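Local coordinates for putative uncharacterized protein gbs0355 (Streptococcus agalactiae, PDB 3OKZ), which is of unknown function but belongs to the LytR/CpsA/Psr family, whose members probably attach glycopolymers to the Gram-positive cell wall, at residues 196-201 with 236-241; 59-64 with 185-190. All coordinates share one frame; numbering follows the deposited sequence.

Contact 1: residues 196-201 with 236-241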
# COMPACT_ATOMS: atom_id res chain seq x y z
N LYS A 196 2.39 -16.58 7.42
CA LYS A 196 3.49 -17.11 8.21
C LYS A 196 3.36 -16.65 9.66
O LYS A 196 3.33 -17.47 10.58
CB LYS A 196 4.82 -16.62 7.61
CG LYS A 196 5.96 -17.64 7.55
CD LYS A 196 5.68 -18.73 6.55
CE LYS A 196 6.97 -19.30 6.00
NZ LYS A 196 7.95 -19.57 7.06
N ILE A 197 3.26 -15.34 9.86
CA ILE A 197 3.11 -14.82 11.22
C ILE A 197 1.97 -15.56 11.92
O ILE A 197 2.19 -16.31 12.86
CB ILE A 197 2.80 -13.29 11.21
CG1 ILE A 197 3.92 -12.52 10.54
CG2 ILE A 197 2.69 -12.78 12.62
CD1 ILE A 197 3.53 -11.12 10.18
N LEU A 198 0.74 -15.35 11.45
CA LEU A 198 -0.43 -15.99 12.03
C LEU A 198 -0.29 -17.49 12.35
O LEU A 198 -0.84 -17.96 13.35
CB LEU A 198 -1.65 -15.79 11.12
CG LEU A 198 -2.09 -14.35 10.85
CD1 LEU A 198 -3.49 -14.36 10.27
CD2 LEU A 198 -2.07 -13.54 12.14
N ALA A 199 0.42 -18.23 11.49
CA ALA A 199 0.62 -19.66 11.70
C ALA A 199 1.38 -19.88 13.00
O ALA A 199 1.14 -20.86 13.70
CB ALA A 199 1.38 -20.25 10.56
N LEU A 200 2.31 -18.98 13.32
CA LEU A 200 3.05 -19.10 14.57
C LEU A 200 2.00 -19.25 15.67
O LEU A 200 2.18 -20.00 16.64
CB LEU A 200 3.88 -17.85 14.86
CG LEU A 200 5.17 -17.75 14.05
CD1 LEU A 200 6.02 -16.63 14.60
CD2 LEU A 200 5.90 -19.08 14.15
N ASN A 201 0.91 -18.52 15.49
CA ASN A 201 -0.18 -18.52 16.43
C ASN A 201 0.38 -18.50 17.83
O ASN A 201 0.19 -19.43 18.60
CB ASN A 201 -1.04 -19.76 16.25
CG ASN A 201 -2.31 -19.67 17.03
OD1 ASN A 201 -3.00 -18.65 16.99
ND2 ASN A 201 -2.64 -20.73 17.76
N ASP A 236 -8.50 -13.66 13.15
CA ASP A 236 -9.26 -14.61 12.34
C ASP A 236 -9.60 -13.98 11.00
O ASP A 236 -9.65 -14.66 9.98
CB ASP A 236 -10.55 -15.00 13.06
CG ASP A 236 -10.33 -15.26 14.54
OD1 ASP A 236 -10.00 -14.30 15.26
OD2 ASP A 236 -10.48 -16.42 14.97
N SER A 237 -9.83 -12.67 11.02
CA SER A 237 -10.18 -11.92 9.82
C SER A 237 -9.08 -11.99 8.78
O SER A 237 -9.35 -12.00 7.57
CB SER A 237 -10.46 -10.46 10.17
OG SER A 237 -11.63 -10.35 10.97
N LEU A 238 -7.84 -12.04 9.24
CA LEU A 238 -6.70 -12.09 8.35
C LEU A 238 -6.60 -13.45 7.64
O LEU A 238 -5.79 -13.63 6.73
CB LEU A 238 -5.42 -11.81 9.14
CG LEU A 238 -5.53 -10.55 10.02
CD1 LEU A 238 -4.26 -10.36 10.84
CD2 LEU A 238 -5.80 -9.34 9.15
N GLU A 239 -7.47 -14.38 8.03
CA GLU A 239 -7.48 -15.73 7.46
C GLU A 239 -7.96 -15.79 6.02
O GLU A 239 -7.77 -16.80 5.34
CB GLU A 239 -8.36 -16.64 8.32
CG GLU A 239 -7.75 -17.99 8.69
CD GLU A 239 -6.68 -17.89 9.77
OE1 GLU A 239 -6.41 -18.92 10.43
OE2 GLU A 239 -6.12 -16.79 9.96
N HIS A 240 -8.61 -14.72 5.56
CA HIS A 240 -9.12 -14.67 4.18
C HIS A 240 -8.94 -13.29 3.56
O HIS A 240 -9.61 -12.33 3.95
CB HIS A 240 -10.60 -15.03 4.16
CG HIS A 240 -10.95 -16.21 5.02
ND1 HIS A 240 -11.21 -16.10 6.36
CD2 HIS A 240 -11.02 -17.53 4.72
CE1 HIS A 240 -11.43 -17.30 6.87
NE2 HIS A 240 -11.33 -18.18 5.89
N ILE A 241 -8.05 -13.20 2.57
CA ILE A 241 -7.75 -11.93 1.93
C ILE A 241 -8.12 -11.87 0.45
O ILE A 241 -7.70 -12.71 -0.35
CB ILE A 241 -6.24 -11.60 2.00
CG1 ILE A 241 -5.63 -12.09 3.32
CG2 ILE A 241 -6.03 -10.10 1.87
CD1 ILE A 241 -6.07 -11.33 4.53

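Contact 2: residues 59-64 with 185-190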
# COMPACT_ATOMS: atom_id res chain seq x y z
N MSE A 59 -7.46 -6.13 0.23
CA MSE A 59 -6.31 -5.28 -0.02
C MSE A 59 -6.38 -4.65 -1.38
O MSE A 59 -6.45 -5.35 -2.40
CB MSE A 59 -5.03 -6.08 0.04
CG MSE A 59 -4.78 -6.75 1.36
SE MSE A 59 -3.05 -7.51 1.27
CE MSE A 59 -2.08 -6.03 2.05
N THR A 60 -6.36 -3.33 -1.41
CA THR A 60 -6.40 -2.63 -2.67
C THR A 60 -5.11 -1.82 -2.90
O THR A 60 -4.81 -0.87 -2.17
CB THR A 60 -7.67 -1.75 -2.74
OG1 THR A 60 -8.81 -2.61 -2.70
CG2 THR A 60 -7.72 -0.95 -4.04
N SER A 61 -4.34 -2.25 -3.89
CA SER A 61 -3.09 -1.59 -4.25
C SER A 61 -3.45 -0.32 -5.01
O SER A 61 -4.38 -0.30 -5.82
CB SER A 61 -2.25 -2.51 -5.14
OG SER A 61 -1.99 -3.77 -4.51
N LEU A 62 -2.71 0.75 -4.76
CA LEU A 62 -3.00 2.03 -5.41
C LEU A 62 -1.87 2.44 -6.35
O LEU A 62 -0.79 2.82 -5.90
CB LEU A 62 -3.21 3.10 -4.34
CG LEU A 62 -4.07 2.63 -3.16
CD1 LEU A 62 -4.18 3.72 -2.07
CD2 LEU A 62 -5.44 2.24 -3.68
N GLU A 63 -2.15 2.38 -7.65
CA GLU A 63 -1.19 2.72 -8.70
C GLU A 63 -0.51 4.07 -8.50
O GLU A 63 -1.15 5.11 -8.57
CB GLU A 63 -1.89 2.70 -10.06
CG GLU A 63 -0.98 3.11 -11.21
CD GLU A 63 0.34 2.37 -11.19
OE1 GLU A 63 0.33 1.12 -11.21
OE2 GLU A 63 1.40 3.04 -11.15
N ARG A 64 0.80 4.03 -8.28
CA ARG A 64 1.60 5.23 -8.05
C ARG A 64 1.54 6.28 -9.15
O ARG A 64 1.82 7.46 -8.90
CB ARG A 64 3.06 4.84 -7.85
CG ARG A 64 3.61 4.00 -9.01
CD ARG A 64 5.10 3.79 -8.88
NE ARG A 64 5.45 3.32 -7.55
CZ ARG A 64 6.69 3.06 -7.15
NH1 ARG A 64 7.70 3.21 -7.99
NH2 ARG A 64 6.91 2.64 -5.91
N ARG A 185 2.88 -9.01 -7.15
CA ARG A 185 3.97 -9.55 -6.36
C ARG A 185 4.08 -8.86 -5.01
O ARG A 185 4.35 -9.51 -4.00
CB ARG A 185 5.29 -9.45 -7.14
CG ARG A 185 5.57 -10.63 -8.06
CD ARG A 185 6.78 -10.38 -8.95
NE ARG A 185 6.41 -9.58 -10.11
CZ ARG A 185 7.07 -8.50 -10.52
NH1 ARG A 185 8.14 -8.09 -9.86
NH2 ARG A 185 6.63 -7.81 -11.57
N GLN A 186 3.86 -7.55 -4.98
CA GLN A 186 3.93 -6.82 -3.72
C GLN A 186 2.89 -7.34 -2.73
O GLN A 186 3.18 -7.51 -1.55
CB GLN A 186 3.69 -5.34 -3.96
CG GLN A 186 4.94 -4.53 -4.27
CD GLN A 186 4.64 -3.05 -4.44
OE1 GLN A 186 5.54 -2.23 -4.58
NE2 GLN A 186 3.35 -2.70 -4.42
N ARG A 187 1.68 -7.60 -3.23
CA ARG A 187 0.59 -8.10 -2.40
C ARG A 187 0.92 -9.50 -1.91
O ARG A 187 0.65 -9.85 -0.77
CB ARG A 187 -0.71 -8.13 -3.21
CG ARG A 187 -1.32 -6.76 -3.52
CD ARG A 187 -2.48 -6.91 -4.48
NE ARG A 187 -2.28 -6.17 -5.73
CZ ARG A 187 -2.79 -6.54 -6.90
NH1 ARG A 187 -3.53 -7.64 -6.98
NH2 ARG A 187 -2.58 -5.81 -7.99
N GLU A 188 1.51 -10.29 -2.78
CA GLU A 188 1.89 -11.64 -2.46
C GLU A 188 2.81 -11.67 -1.25
O GLU A 188 2.53 -12.37 -0.27
CB GLU A 188 2.62 -12.26 -3.65
CG GLU A 188 3.02 -13.70 -3.49
CD GLU A 188 3.71 -14.21 -4.73
OE1 GLU A 188 3.38 -13.68 -5.82
OE2 GLU A 188 4.56 -15.13 -4.63
N VAL A 189 3.91 -10.93 -1.31
CA VAL A 189 4.85 -10.92 -0.20
C VAL A 189 4.14 -10.53 1.10
O VAL A 189 4.36 -11.15 2.15
CB VAL A 189 6.05 -9.96 -0.47
CG1 VAL A 189 7.09 -10.09 0.62
CG2 VAL A 189 6.71 -10.31 -1.80
N ILE A 190 3.26 -9.53 1.04
CA ILE A 190 2.55 -9.10 2.24
C ILE A 190 1.67 -10.22 2.77
O ILE A 190 1.77 -10.59 3.95
CB ILE A 190 1.68 -7.84 1.95
CG1 ILE A 190 2.51 -6.59 2.18
CG2 ILE A 190 0.47 -7.78 2.89
CD1 ILE A 190 3.00 -6.45 3.61

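Contact 1: residues 196-201 with 236-241
Near the C-terminal end of helix 178-200, L198 meets L238 of the short 3-10 turn 237-239, which lies in the link between helix 228-232 and strand 241-252. The contact joins a helix packed on the central mixed sheet of this LytR/CpsA/Psr domain to the turn that leads into one of its strands, and it is a useful example of how a few side chains can bridge two elements at the surface. The backbones stand well apart, with the CA atoms of L198 and L238 at 8.3 Å, so the gap is spanned by side chains. L198 does most of the reaching. With CG beside the backbone N and anti to the carbonyl carbon (chi1 -61°), its branch is sent off the helix toward the turn, and the CD1 methyl is set against L238 CB at 3.4 Å. L238 leaves the turn toward the helix, and the two leucines cross at about a right angle. The methyl-to-methyl approach is looser, 4.1 Å from L198 CD2 to L238 CD1. The joint is small, burying 120 Å² in all, and apolar in its leucine part. Behind the turn, H240 shares backbone hydrogen bonds with T57, and L238 also touches T57, which ties the turn to strand 56-62. From the turn side, K235, just before the segment, touches L198 and its NZ hydrogen-bonds N201 OD1, adding a polar tie beside the leucines. The exposed E239 flanks them. A bend at chi2 (75°) brings its carboxylate back toward the helix, where OE2 lies 3.6 Å from L198 CD1, an oxygen resting against a methyl, while L238 CB approaches that same methyl from a direction roughly perpendicular to OE2.

Contact 2: residues 59-64 with 185-190
S61 OG accepts a hydrogen bond from R187 NE at 2.7 Å, joining strand 56-62 to the helix 178-200 that packs across the central sheet. The N-H...O angle is 127°, so the bond is bent and counts as weak. The hydroxyl sits at the edge of the guanidinium group, near its plane, and it also lies alongside the aliphatic part of the arginine, 3.2 Å from R187 CD. The chain of R187 first runs extended from the helix and then turns at chi3 (-121°), which brings NE round to the serine. At its far end, NH2 donates to Q245 OE1, the stronger polar partner, on strand 241-252. Since that strand runs parallel to 56-62 and is its neighbour in the sheet, one arginine fastens the helix to two adjacent strands. S61 itself is bonded through its backbone to Y244 and L246 of the same neighbour.

Two residues back along the strand and about one turn on along the helix, the contact becomes apolar. M59, a selenomethionine, stretches toward the helix and bends at chi3 (93°), laying its terminal CE against I190 CG2 at 3.2 Å. The SE atom stands slightly farther from the same methyl, at 3.9 Å. I190 presents this branch because CG2 is anti to its backbone N. On the sheet side, I241 also packs against M59 and extends the apolar packing.

Helix-on-sheet packing thus combines two kinds of adhesion here: dispersion between M59 and I190, and a buried arginine with NE bonded weakly to the serine and NH2 to the glutamine. Both acceptors are neutral oxygens, so R187 links helix to sheet at these two residues through hydrogen bonds rather than a salt bridge.

Both contacts use helix 178-200, at points whose contact centres lie 18 Å apart, and the difference in setting is matched by a difference in chemistry. Contact 2 is buried near the middle of the chain, where the helix faces the sheet and a polar grip is combined with apolar packing. Contact 1 is a surface joint near the helix end, about half the size, held by leucine packing with a carboxylate at its margin. The two meet directly: I241, at the start of strand 241-252, touches M59, with CG2 of I241 3.6 Å from CG of M59. Between them the two contacts fasten strand 56-62 and the turn before its neighbour to one helix.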